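Long-range contacts in DNA replication licensing factor MCM related protein (Thermoplasma acidophilum, PDB 4ME3), which probably unwinds DNA at replication forks as an ATP-driven MCM helicase that grips single-stranded DNA, the chain here being its zinc-binding N-terminal domain: residues A[145-150]-A[167-172]; A[139-144]-A[155-160]; A[39-44]-A[87-92]; A[75-80]-A[94-99]. One frame throughout, in Å; residues are numbered along the deposited sequence.

Contact 1 (A[145-150]-A[167-172]). With ZN (zinc ion), chain B.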
# COMPACT_ATOMS: atom_id res chain seq x y z
N PHE A 145 -9.16 -8.91 -16.37
CA PHE A 145 -9.45 -8.47 -17.73
C PHE A 145 -9.62 -9.67 -18.66
O PHE A 145 -8.75 -10.54 -18.72
CB PHE A 145 -8.34 -7.56 -18.26
CG PHE A 145 -8.32 -6.20 -17.63
CD1 PHE A 145 -9.11 -5.18 -18.13
CD2 PHE A 145 -7.51 -5.93 -16.54
CE1 PHE A 145 -9.10 -3.92 -17.56
CE2 PHE A 145 -7.49 -4.68 -15.97
CZ PHE A 145 -8.29 -3.67 -16.48
N GLU A 146 -10.72 -9.70 -19.40
CA GLU A 146 -10.99 -10.81 -20.31
C GLU A 146 -10.54 -10.49 -21.73
O GLU A 146 -10.93 -9.47 -22.30
CB GLU A 146 -12.48 -11.17 -20.30
CG GLU A 146 -12.85 -12.27 -21.28
CD GLU A 146 -14.31 -12.66 -21.20
OE1 GLU A 146 -15.02 -12.14 -20.32
OE2 GLU A 146 -14.75 -13.49 -22.02
N CYS A 147 -9.72 -11.38 -22.29
CA CYS A 147 -9.18 -11.21 -23.64
C CYS A 147 -10.27 -11.41 -24.69
O CYS A 147 -11.00 -12.40 -24.65
CB CYS A 147 -8.05 -12.21 -23.87
SG CYS A 147 -7.38 -12.20 -25.56
N SER A 148 -10.37 -10.47 -25.63
CA SER A 148 -11.38 -10.56 -26.67
C SER A 148 -11.15 -11.75 -27.60
O SER A 148 -12.07 -12.19 -28.29
CB SER A 148 -11.43 -9.26 -27.48
OG SER A 148 -10.16 -8.96 -28.05
N SER A 149 -9.93 -12.28 -27.60
CA SER A 149 -9.58 -13.38 -28.49
C SER A 149 -9.78 -14.75 -27.84
O SER A 149 -10.61 -15.53 -28.29
CB SER A 149 -8.14 -13.23 -28.97
OG SER A 149 -7.81 -14.25 -29.90
N CYS A 150 -9.02 -15.03 -26.78
CA CYS A 150 -9.07 -16.33 -26.13
C CYS A 150 -10.01 -16.35 -24.93
O CYS A 150 -10.28 -17.40 -24.35
CB CYS A 150 -7.67 -16.77 -25.70
SG CYS A 150 -6.98 -15.80 -24.33
N GLN A 167 -1.74 -4.70 -21.79
CA GLN A 167 -1.41 -4.50 -23.20
C GLN A 167 -1.38 -5.85 -23.91
O GLN A 167 -1.84 -5.96 -25.05
CB GLN A 167 -0.05 -3.82 -23.34
CG GLN A 167 0.12 -3.08 -24.65
CD GLN A 167 -0.64 -1.77 -24.69
OE1 GLN A 167 -1.44 -1.53 -25.59
NE2 GLN A 167 -0.38 -0.90 -23.71
N VAL A 168 -0.85 -6.86 -23.24
CA VAL A 168 -0.71 -8.19 -23.80
C VAL A 168 -1.45 -9.22 -22.94
O VAL A 168 -1.46 -9.12 -21.71
CB VAL A 168 0.77 -8.60 -23.92
CG1 VAL A 168 1.48 -8.45 -22.58
CG2 VAL A 168 0.91 -10.02 -24.44
N CYS A 169 -2.05 -10.21 -23.59
CA CYS A 169 -2.79 -11.26 -22.89
C CYS A 169 -1.83 -12.27 -22.26
O CYS A 169 -0.91 -12.75 -22.92
CB CYS A 169 -3.74 -11.96 -23.86
SG CYS A 169 -4.67 -13.35 -23.15
N ASP A 170 -2.05 -12.59 -20.99
CA ASP A 170 -1.21 -13.54 -20.28
C ASP A 170 -1.43 -14.98 -20.74
O ASP A 170 -0.64 -15.86 -20.43
CB ASP A 170 -1.45 -13.47 -18.77
CG ASP A 170 -0.72 -12.31 -18.11
OD1 ASP A 170 0.17 -11.72 -18.76
OD2 ASP A 170 -1.03 -12.01 -16.94
N HIS A 171 -2.52 -15.21 -21.47
CA HIS A 171 -2.89 -16.57 -21.85
C HIS A 171 -2.58 -16.91 -23.31
O HIS A 171 -2.18 -18.03 -23.61
CB HIS A 171 -4.37 -16.82 -21.56
CG HIS A 171 -4.69 -16.91 -20.10
ND1 HIS A 171 -4.52 -18.07 -19.37
CD2 HIS A 171 -5.15 -15.98 -19.23
CE1 HIS A 171 -4.87 -17.85 -18.12
NE2 HIS A 171 -5.26 -16.59 -18.00
N CYS A 172 -2.76 -15.95 -24.22
CA CYS A 172 -2.54 -16.21 -25.64
C CYS A 172 -1.41 -15.38 -26.25
O CYS A 172 -0.97 -15.64 -27.37
CB CYS A 172 -3.83 -16.01 -26.43
SG CYS A 172 -4.29 -14.29 -26.73
ZN ZN B . -5.89 -13.93 -25.08
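Cys-147, at the end of its strand, brings CB to within 3.6 Å of Cys-169 SG, beside a bound zinc ion that both residues ligate. With SG anti to the backbone N (chi1 175°), its sulfur reaches the metal at 2.3 Å, and Cys-169 takes the same rotation on the other segment. Beyond Cys-147 the chain curls back over its own ligand: the amides of Ser-149 and Cys-150 both donate to Cys-147 SG, the first at 3.3 Å. The second segment repeats the device, His-171 N and Cys-172 N donating to Cys-169 SG. Cys-150 then supplies the second ligand of its turn. Its sulfur, tucked between the backbone N and the carbonyl carbon, lies 3.6 Å from Cys-169 SG, while Cys-150 CB meets Cys-172 CB at 4.0 Å. No hydrogen bond crosses between the segments, so the zinc ion does the joining. Two CxxC turns, each a zinc knuckle, thus form a tetrahedral four-cysteine site, as in zinc ribbons. Four thiolates around one divalent cation would carry excess negative charge, and the amide donors directed at Cys-147 SG and Cys-169 SG probably disperse part of it and stabilise the bound state.

Contact 2 (A[139-144]-A[155-160])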
# COMPACT_ATOMS: atom_id res chain seq x y z
N LYS A 139 -12.37 -0.13 -3.66
CA LYS A 139 -11.47 0.26 -4.73
C LYS A 139 -10.93 -0.99 -5.40
O LYS A 139 -10.53 -1.94 -4.73
CB LYS A 139 -10.32 1.11 -4.19
CG LYS A 139 -9.16 1.26 -5.17
CD LYS A 139 -7.86 1.59 -4.45
CE LYS A 139 -6.65 1.09 -5.22
NZ LYS A 139 -5.41 1.13 -4.40
N LEU A 140 -10.91 -0.98 -6.72
CA LEU A 140 -10.38 -2.09 -7.50
C LEU A 140 -8.89 -2.25 -7.18
O LEU A 140 -8.13 -1.30 -7.29
CB LEU A 140 -10.59 -1.80 -8.98
CG LEU A 140 -10.32 -2.91 -9.99
CD1 LEU A 140 -11.19 -4.11 -9.72
CD2 LEU A 140 -10.55 -2.36 -11.39
N LYS A 141 -8.49 -3.46 -6.79
CA LYS A 141 -7.10 -3.71 -6.39
C LYS A 141 -6.41 -4.66 -7.36
O LYS A 141 -5.35 -4.34 -7.90
CB LYS A 141 -7.04 -4.26 -4.97
CG LYS A 141 -5.62 -4.49 -4.46
CD LYS A 141 -4.84 -3.18 -4.39
CE LYS A 141 -3.42 -3.41 -3.88
NZ LYS A 141 -3.39 -4.00 -2.51
N ASN A 142 -7.00 -5.83 -7.56
CA ASN A 142 -6.51 -6.74 -8.58
C ASN A 142 -7.61 -6.93 -9.62
O ASN A 142 -8.61 -7.60 -9.36
CB ASN A 142 -6.10 -8.09 -7.98
CG ASN A 142 -5.20 -8.88 -8.91
OD1 ASN A 142 -4.58 -8.32 -9.83
ND2 ASN A 142 -5.11 -10.18 -8.69
N ALA A 143 -7.42 -6.33 -10.79
CA ALA A 143 -8.46 -6.27 -11.81
C ALA A 143 -8.36 -7.41 -12.80
O ALA A 143 -7.31 -7.64 -13.39
CB ALA A 143 -8.39 -4.94 -12.54
N ALA A 144 -9.48 -8.11 -13.00
CA ALA A 144 -9.56 -9.18 -13.99
C ALA A 144 -9.96 -8.61 -15.35
O ALA A 144 -10.97 -7.92 -15.47
CB ALA A 144 -10.59 -10.22 -13.55
N TYR A 155 -4.82 -10.61 -15.03
CA TYR A 155 -5.01 -9.78 -13.85
C TYR A 155 -3.96 -8.67 -13.80
O TYR A 155 -2.78 -8.91 -14.06
CB TYR A 155 -4.96 -10.62 -12.57
CG TYR A 155 -6.26 -11.33 -12.27
CD1 TYR A 155 -6.55 -12.56 -12.85
CD2 TYR A 155 -7.19 -10.77 -11.41
CE1 TYR A 155 -7.74 -13.21 -12.57
CE2 TYR A 155 -8.39 -11.41 -11.13
CZ TYR A 155 -8.65 -12.63 -11.71
OH TYR A 155 -9.84 -13.28 -11.44
N VAL A 156 -4.40 -7.46 -13.49
CA VAL A 156 -3.49 -6.32 -13.38
C VAL A 156 -3.72 -5.61 -12.06
O VAL A 156 -4.83 -5.18 -11.76
CB VAL A 156 -3.71 -5.31 -14.52
CG1 VAL A 156 -2.72 -4.16 -14.42
CG2 VAL A 156 -3.59 -6.00 -15.87
N GLU A 157 -2.66 -5.48 -11.27
CA GLU A 157 -2.73 -4.76 -10.01
C GLU A 157 -2.98 -3.28 -10.27
O GLU A 157 -2.40 -2.70 -11.19
CB GLU A 157 -1.44 -4.93 -9.21
CG GLU A 157 -1.47 -4.25 -7.85
CD GLU A 157 -0.14 -4.34 -7.12
OE1 GLU A 157 0.76 -5.05 -7.61
OE2 GLU A 157 0.00 -3.70 -6.06
N GLN A 158 -3.85 -2.68 -9.47
CA GLN A 158 -4.20 -1.28 -9.62
C GLN A 158 -3.51 -0.45 -8.55
O GLN A 158 -3.55 -0.78 -7.36
CB GLN A 158 -5.71 -1.10 -9.52
CG GLN A 158 -6.48 -1.94 -10.53
CD GLN A 158 -6.17 -1.54 -11.96
OE1 GLN A 158 -6.25 -0.37 -12.31
NE2 GLN A 158 -5.80 -2.52 -12.78
N THR A 159 -2.86 0.63 -8.97
CA THR A 159 -2.12 1.48 -8.05
C THR A 159 -2.51 2.96 -8.17
O THR A 159 -2.11 3.78 -7.35
CB THR A 159 -0.61 1.35 -8.28
OG1 THR A 159 -0.30 1.62 -9.66
CG2 THR A 159 -0.14 -0.05 -7.93
N GLU A 160 -3.29 3.29 -9.19
CA GLU A 160 -3.65 4.68 -9.46
C GLU A 160 -5.16 4.86 -9.46
O GLU A 160 -5.92 3.90 -9.45
CB GLU A 160 -3.07 5.13 -10.80
CG GLU A 160 -1.55 5.08 -10.86
CD GLU A 160 -1.00 5.63 -12.16
OE1 GLU A 160 -1.81 6.07 -13.01
OE2 GLU A 160 0.23 5.61 -12.34
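Tyr-155 lies against Asn-142 and Ala-144 of the neighbouring antiparallel strand, on the same face of the sheet. Its CB lies 3.6 Å from Asn-142 OD1, and CD2 comes 3.5 Å from Asn-142 ND2, the amide plane turned 43° from that of the ring. Farther out, CE2 meets Ala-144 CB at 3.5 Å, the methyl lying over one face of the ring, and CZ is nearly as close. At the tip, OH bonds to Leu-189 O. An alanine here would probably leave Leu-189 O without this hydroxyl and open a gap over Ala-144 and beside the Asn-142 amide. That amide is held by its own bonds, ND2 donating to Gln-91 O and Arg-92 O.

The backbone supplies the rest. Ala-143 and Val-156 form a hydrogen-bonded pair, with Val-156 N 2.9 Å from Ala-143 O, and Gln-158 N reaches Lys-141 O at 2.7 Å. Val-156 O accepts twice, from Ala-143 N and from Gln-158 NE2 (3.0 Å), which approach from opposite faces of its plane. Gln-158 CB lies 3.3 Å from Leu-140 O; chi2 (-63°) turns CD, NE2 rests against the Ala-143 methyl, and OE1 takes a bond from Ser-164 N.

The hairpin of strands 123-147 and 153-157 lies in the MCM OB region, and the chain turns a corner at Asn-142. Beside 139-144 runs strand 191-201, where Lys-141 and Asn-142 both face Glu-191 in a classic beta bulge. Glu-157 reaches out to Arg-74 of helix 69-84, and Lys-139 pairs with Glu-221 of strand 215-221.

Contact 3 (A[39-44]-A[87-92])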
# COMPACT_ATOMS: atom_id res chain seq x y z
N GLN A 39 -2.16 -19.96 7.39
CA GLN A 39 -3.31 -20.81 7.67
C GLN A 39 -4.63 -20.08 7.51
O GLN A 39 -5.68 -20.71 7.37
CB GLN A 39 -3.21 -21.37 9.09
CG GLN A 39 -2.06 -22.35 9.28
CD GLN A 39 -2.13 -23.52 8.32
OE1 GLN A 39 -1.15 -23.85 7.65
NE2 GLN A 39 -3.30 -24.16 8.25
N GLU A 40 -4.59 -18.75 7.53
CA GLU A 40 -5.80 -17.94 7.49
C GLU A 40 -5.87 -17.05 6.26
O GLU A 40 -6.79 -16.25 6.10
CB GLU A 40 -5.91 -17.11 8.77
CG GLU A 40 -5.84 -17.94 10.04
CD GLU A 40 -5.90 -17.10 11.30
OE1 GLU A 40 -5.15 -17.40 12.25
OE2 GLU A 40 -6.71 -16.15 11.34
N TYR A 41 -4.88 -17.18 5.38
CA TYR A 41 -4.86 -16.44 4.12
C TYR A 41 -5.93 -17.00 3.17
O TYR A 41 -6.19 -18.20 3.18
CB TYR A 41 -3.48 -16.55 3.48
CG TYR A 41 -3.29 -15.67 2.27
CD1 TYR A 41 -2.94 -14.33 2.41
CD2 TYR A 41 -3.47 -16.17 0.99
CE1 TYR A 41 -2.78 -13.52 1.31
CE2 TYR A 41 -3.31 -15.37 -0.12
CZ TYR A 41 -2.96 -14.04 0.04
OH TYR A 41 -2.80 -13.23 -1.06
N PRO A 42 -6.54 -16.13 2.34
CA PRO A 42 -6.31 -14.69 2.20
C PRO A 42 -7.16 -13.82 3.12
O PRO A 42 -7.12 -12.59 2.99
CB PRO A 42 -6.70 -14.43 0.74
CG PRO A 42 -7.79 -15.41 0.49
CD PRO A 42 -7.45 -16.64 1.30
N GLU A 43 -7.92 -14.43 4.02
CA GLU A 43 -8.76 -13.67 4.94
C GLU A 43 -7.89 -12.81 5.86
O GLU A 43 -8.24 -11.67 6.18
CB GLU A 43 -9.65 -14.59 5.77
CG GLU A 43 -10.79 -15.23 4.98
CD GLU A 43 -10.37 -16.47 4.22
OE1 GLU A 43 -9.15 -16.71 4.08
OE2 GLU A 43 -11.26 -17.21 3.75
N VAL A 44 -6.76 -13.37 6.28
CA VAL A 44 -5.75 -12.62 7.01
C VAL A 44 -4.56 -12.45 6.07
O VAL A 44 -4.04 -13.42 5.53
CB VAL A 44 -5.30 -13.36 8.28
CG1 VAL A 44 -4.25 -12.55 9.03
CG2 VAL A 44 -6.50 -13.64 9.17
N ASP A 87 1.31 -21.52 -2.05
CA ASP A 87 0.32 -22.57 -2.31
C ASP A 87 -1.11 -22.11 -2.03
O ASP A 87 -2.06 -22.85 -2.28
CB ASP A 87 0.65 -23.83 -1.51
CG ASP A 87 0.75 -23.57 -0.03
OD1 ASP A 87 1.86 -23.25 0.44
OD2 ASP A 87 -0.28 -23.70 0.67
N ARG A 88 -1.26 -20.89 -1.52
CA ARG A 88 -2.58 -20.31 -1.29
C ARG A 88 -2.76 -19.06 -2.15
O ARG A 88 -3.77 -18.37 -2.05
CB ARG A 88 -2.76 -19.96 0.19
CG ARG A 88 -2.21 -21.01 1.14
CD ARG A 88 -3.31 -21.78 1.85
NE ARG A 88 -4.04 -20.95 2.80
CZ ARG A 88 -4.77 -21.42 3.81
NH1 ARG A 88 -4.88 -22.72 4.02
NH2 ARG A 88 -5.39 -20.57 4.62
N VAL A 89 -1.77 -18.77 -2.99
CA VAL A 89 -1.80 -17.61 -3.87
C VAL A 89 -2.21 -18.00 -5.28
O VAL A 89 -1.78 -19.04 -5.79
CB VAL A 89 -0.42 -16.93 -3.93
CG1 VAL A 89 -0.38 -15.86 -5.02
CG2 VAL A 89 -0.05 -16.33 -2.58
N THR A 90 -3.03 -17.18 -5.92
CA THR A 90 -3.41 -17.40 -7.31
C THR A 90 -3.27 -16.09 -8.08
O THR A 90 -2.88 -15.07 -7.52
CB THR A 90 -4.86 -17.90 -7.43
OG1 THR A 90 -5.76 -16.90 -6.93
CG2 THR A 90 -5.06 -19.18 -6.63
N GLN A 91 -3.57 -16.12 -9.38
CA GLN A 91 -3.50 -14.91 -10.19
C GLN A 91 -4.46 -13.85 -9.65
O GLN A 91 -4.25 -12.65 -9.86
CB GLN A 91 -3.80 -15.21 -11.66
CG GLN A 91 -5.19 -15.79 -11.91
CD GLN A 91 -5.51 -15.90 -13.39
OE1 GLN A 91 -4.73 -15.46 -14.25
NE2 GLN A 91 -6.66 -16.48 -13.70
N ARG A 92 -5.50 -14.30 -8.96
CA ARG A 92 -6.50 -13.40 -8.40
C ARG A 92 -6.19 -13.03 -6.95
O ARG A 92 -6.20 -11.85 -6.59
CB ARG A 92 -7.88 -14.04 -8.46
CG ARG A 92 -8.95 -13.24 -7.74
CD ARG A 92 -10.34 -13.79 -8.01
NE ARG A 92 -11.38 -12.96 -7.41
CZ ARG A 92 -12.69 -13.16 -7.56
NH1 ARG A 92 -13.12 -14.17 -8.31
NH2 ARG A 92 -13.56 -12.35 -6.97
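Tyr-41 and Arg-88 slide past each other in opposite directions, the phenol ring and the guanidinium turned 41° apart, so that they pass without stacking. The ring presents an edge: Arg-88 O lies near its plane, 3.6 Å from Tyr-41 CE2, and Arg-88 CB meets Tyr-41 CD2 at 3.9 Å. Val-89 CG2 approaches CE2 obliquely. In return the arginine bends at chi2 and chi3 so that its guanidinium meets the tyrosine backbone. Its NH2 donates to Tyr-41 O at 2.9 Å, using a lone pair in the carbonyl plane, but the bond is bent at the hydrogen (135°) and the oxygen sits 30° out of the guanidinium plane. Gln-39 O lies 2.8 Å from Arg-88 NH2, near the guanidinium edge. An alanine in place of Arg-88 would probably leave Tyr-41 O without this donor and remove one tie between this turn and 87-92. The ring itself is fixed from two more directions, for Tyr-41 OH bonds to Ile-95 O and Pro-42 CB sits 3.5 Å above the ring plane, over its centre. A tyrosine packed on the proline that follows it, across a cis peptide bond, is a well-known aromatic-cis-proline pairing; here it shapes a surface turn of the MCM N-terminal domain.

Contact 4 (A[75-80]-A[94-99])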
# COMPACT_ATOMS: atom_id res chain seq x y z
N ALA A 75 8.79 -5.21 -2.18
CA ALA A 75 9.73 -6.33 -2.27
C ALA A 75 9.49 -7.32 -1.14
O ALA A 75 9.50 -8.53 -1.36
CB ALA A 75 11.17 -5.83 -2.25
N GLY A 76 9.28 -6.81 0.06
CA GLY A 76 9.02 -7.66 1.21
C GLY A 76 7.75 -8.46 1.02
O GLY A 76 7.69 -9.65 1.34
N GLU A 77 6.71 -7.81 0.50
CA GLU A 77 5.44 -8.48 0.24
C GLU A 77 5.62 -9.61 -0.78
O GLU A 77 5.06 -10.70 -0.60
CB GLU A 77 4.38 -7.46 -0.21
CG GLU A 77 3.93 -6.55 0.92
CD GLU A 77 3.17 -5.31 0.47
OE1 GLU A 77 3.09 -5.05 -0.75
OE2 GLU A 77 2.65 -4.59 1.35
N GLU A 78 6.40 -9.36 -1.82
CA GLU A 78 6.67 -10.39 -2.83
C GLU A 78 7.34 -11.61 -2.22
O GLU A 78 7.00 -12.74 -2.56
CB GLU A 78 7.53 -9.83 -3.96
CG GLU A 78 6.78 -8.87 -4.88
CD GLU A 78 7.62 -8.42 -6.06
OE1 GLU A 78 8.61 -9.12 -6.39
OE2 GLU A 78 7.31 -7.37 -6.66
N VAL A 79 8.30 -11.39 -1.33
CA VAL A 79 8.99 -12.49 -0.66
C VAL A 79 8.01 -13.34 0.15
O VAL A 79 8.04 -14.56 0.10
CB VAL A 79 10.11 -11.98 0.26
CG1 VAL A 79 10.60 -13.09 1.18
CG2 VAL A 79 11.26 -11.43 -0.57
N ILE A 80 7.13 -12.67 0.88
CA ILE A 80 6.11 -13.37 1.65
C ILE A 80 5.19 -14.18 0.73
O ILE A 80 4.90 -15.34 0.99
CB ILE A 80 5.28 -12.39 2.50
CG1 ILE A 80 6.16 -11.84 3.63
CG2 ILE A 80 4.05 -13.08 3.06
CD1 ILE A 80 5.53 -10.70 4.40
N ASN A 94 -3.68 -12.49 -4.56
CA ASN A 94 -2.26 -12.24 -4.36
C ASN A 94 -2.00 -10.94 -3.60
O ASN A 94 -0.94 -10.34 -3.75
CB ASN A 94 -1.54 -12.20 -5.71
CG ASN A 94 -2.08 -11.12 -6.63
OD1 ASN A 94 -2.95 -10.34 -6.26
ND2 ASN A 94 -1.55 -11.07 -7.85
N ILE A 95 -2.96 -10.52 -2.79
CA ILE A 95 -2.81 -9.31 -1.99
C ILE A 95 -2.13 -9.62 -0.65
O ILE A 95 -2.50 -10.57 0.03
CB ILE A 95 -4.17 -8.65 -1.70
CG1 ILE A 95 -4.83 -8.22 -3.02
CG2 ILE A 95 -4.00 -7.45 -0.79
CD1 ILE A 95 -6.25 -7.70 -2.85
N PHE A 96 -1.14 -8.81 -0.29
CA PHE A 96 -0.57 -8.89 1.05
C PHE A 96 -0.08 -7.52 1.51
O PHE A 96 0.44 -6.74 0.73
CB PHE A 96 0.58 -9.89 1.12
CG PHE A 96 0.92 -10.29 2.53
CD1 PHE A 96 1.84 -9.56 3.26
CD2 PHE A 96 0.29 -11.36 3.12
CE1 PHE A 96 2.14 -9.92 4.56
CE2 PHE A 96 0.58 -11.72 4.42
CZ PHE A 96 1.51 -10.99 5.14
N ASN A 97 -0.27 -7.25 2.80
CA ASN A 97 0.16 -5.99 3.39
C ASN A 97 1.28 -6.19 4.39
O ASN A 97 1.07 -6.73 5.48
CB ASN A 97 -1.00 -5.30 4.10
CG ASN A 97 -2.22 -5.16 3.22
OD1 ASN A 97 -2.13 -4.71 2.08
ND2 ASN A 97 -3.37 -5.54 3.75
N LEU A 98 2.47 -5.74 4.02
CA LEU A 98 3.59 -5.68 4.94
C LEU A 98 3.61 -4.28 5.53
O LEU A 98 3.70 -3.30 4.80
CB LEU A 98 4.89 -5.98 4.19
CG LEU A 98 6.18 -5.99 5.01
CD1 LEU A 98 6.07 -6.94 6.19
CD2 LEU A 98 7.35 -6.37 4.12
N ARG A 99 3.49 -4.20 6.85
CA ARG A 99 3.42 -2.92 7.54
C ARG A 99 4.57 -2.76 8.51
O ARG A 99 5.07 -3.74 9.07
CB ARG A 99 2.08 -2.78 8.27
CG ARG A 99 0.88 -2.88 7.34
CD ARG A 99 -0.43 -2.58 8.05
NE ARG A 99 -1.57 -2.70 7.14
CZ ARG A 99 -1.83 -1.83 6.17
NH1 ARG A 99 -1.04 -0.78 5.97
NH2 ARG A 99 -2.89 -2.01 5.40
O HOH W 1 1.78 -2.38 3.02
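Glu-77 and Leu-98 supply the polar link between helix 75-80 and the strand. With the chain of Glu-77 extended beyond CG, OE2 offers its anti lone pair to Leu-98 N at 2.9 Å, in a nearly straight bond (170°). A water donates both to this OE2 and to Leu-98 O, the second at 2.8 Å. Phe-96 O is an uneasy neighbour, 3.1 Å from OE2, since both are acceptors. Their repulsion would tend to raise the proton affinity of the carboxylate, which amide and water probably offset.

The aromatic interaction belongs to Ile-80 and Phe-96. The CG2 methyl stands 3.8 Å from the ring centroid, only 7° off the normal, a CH-pi contact over the face. Ile-80 CD1 meets the ring at CE1 (3.5 Å), while Glu-77 CG comes to the ring's edge.

Aliphatic packing completes the interface: Ile-80 CD1 touches Leu-98 CD1, Glu-77 CG touches Leu-98 CB, and Leu-98 CD2 rests 3.6 Å from Gly-76 CA. A beta carbon built on this glycine would fall only 2.3 Å from that methyl, so the bare backbone lets the strand come close.

The axes of helix 75-80 and strand 97-99 run at 126° to each other, 7.9 Å apart at closest. Behind the helix lies helix 14-27, where Phe-25 touches Ile-80 and Ile-17 touches Ala-75. Strand 97-101 pairs in parallel with 46-50, whose Leu-47 and Val-49 pack on Phe-96 and Leu-98; Asn-97 and Arg-99 point away from the helix, Asn-97 ND2 hydrogen-bonding to Asp-222 and Arg-99 forming a salt bridge with Asp-223.

Overall arrangement
From the N terminus, contact 3 opens first: residues 39-44 meet 87-92, closing a long, mostly helical loop. Contact 4 opens inside it, at 75-80, and closes beyond it, at 94-99, so the two cross; they tie the loop after helix 31-38 and helix 69-84 to the chain leading into strand 97-101. In the OB region a second crossed pair forms: contact 2 opens at 139-144 and contact 1 at 145-150, closing in the same order at 155-160 and 167-172. They join strand 123-147 to strand 153-157 and the zinc-binding loop after it. The pairs stand in series, yet they meet in space, because contact 2 touches both contacts 3 and 4.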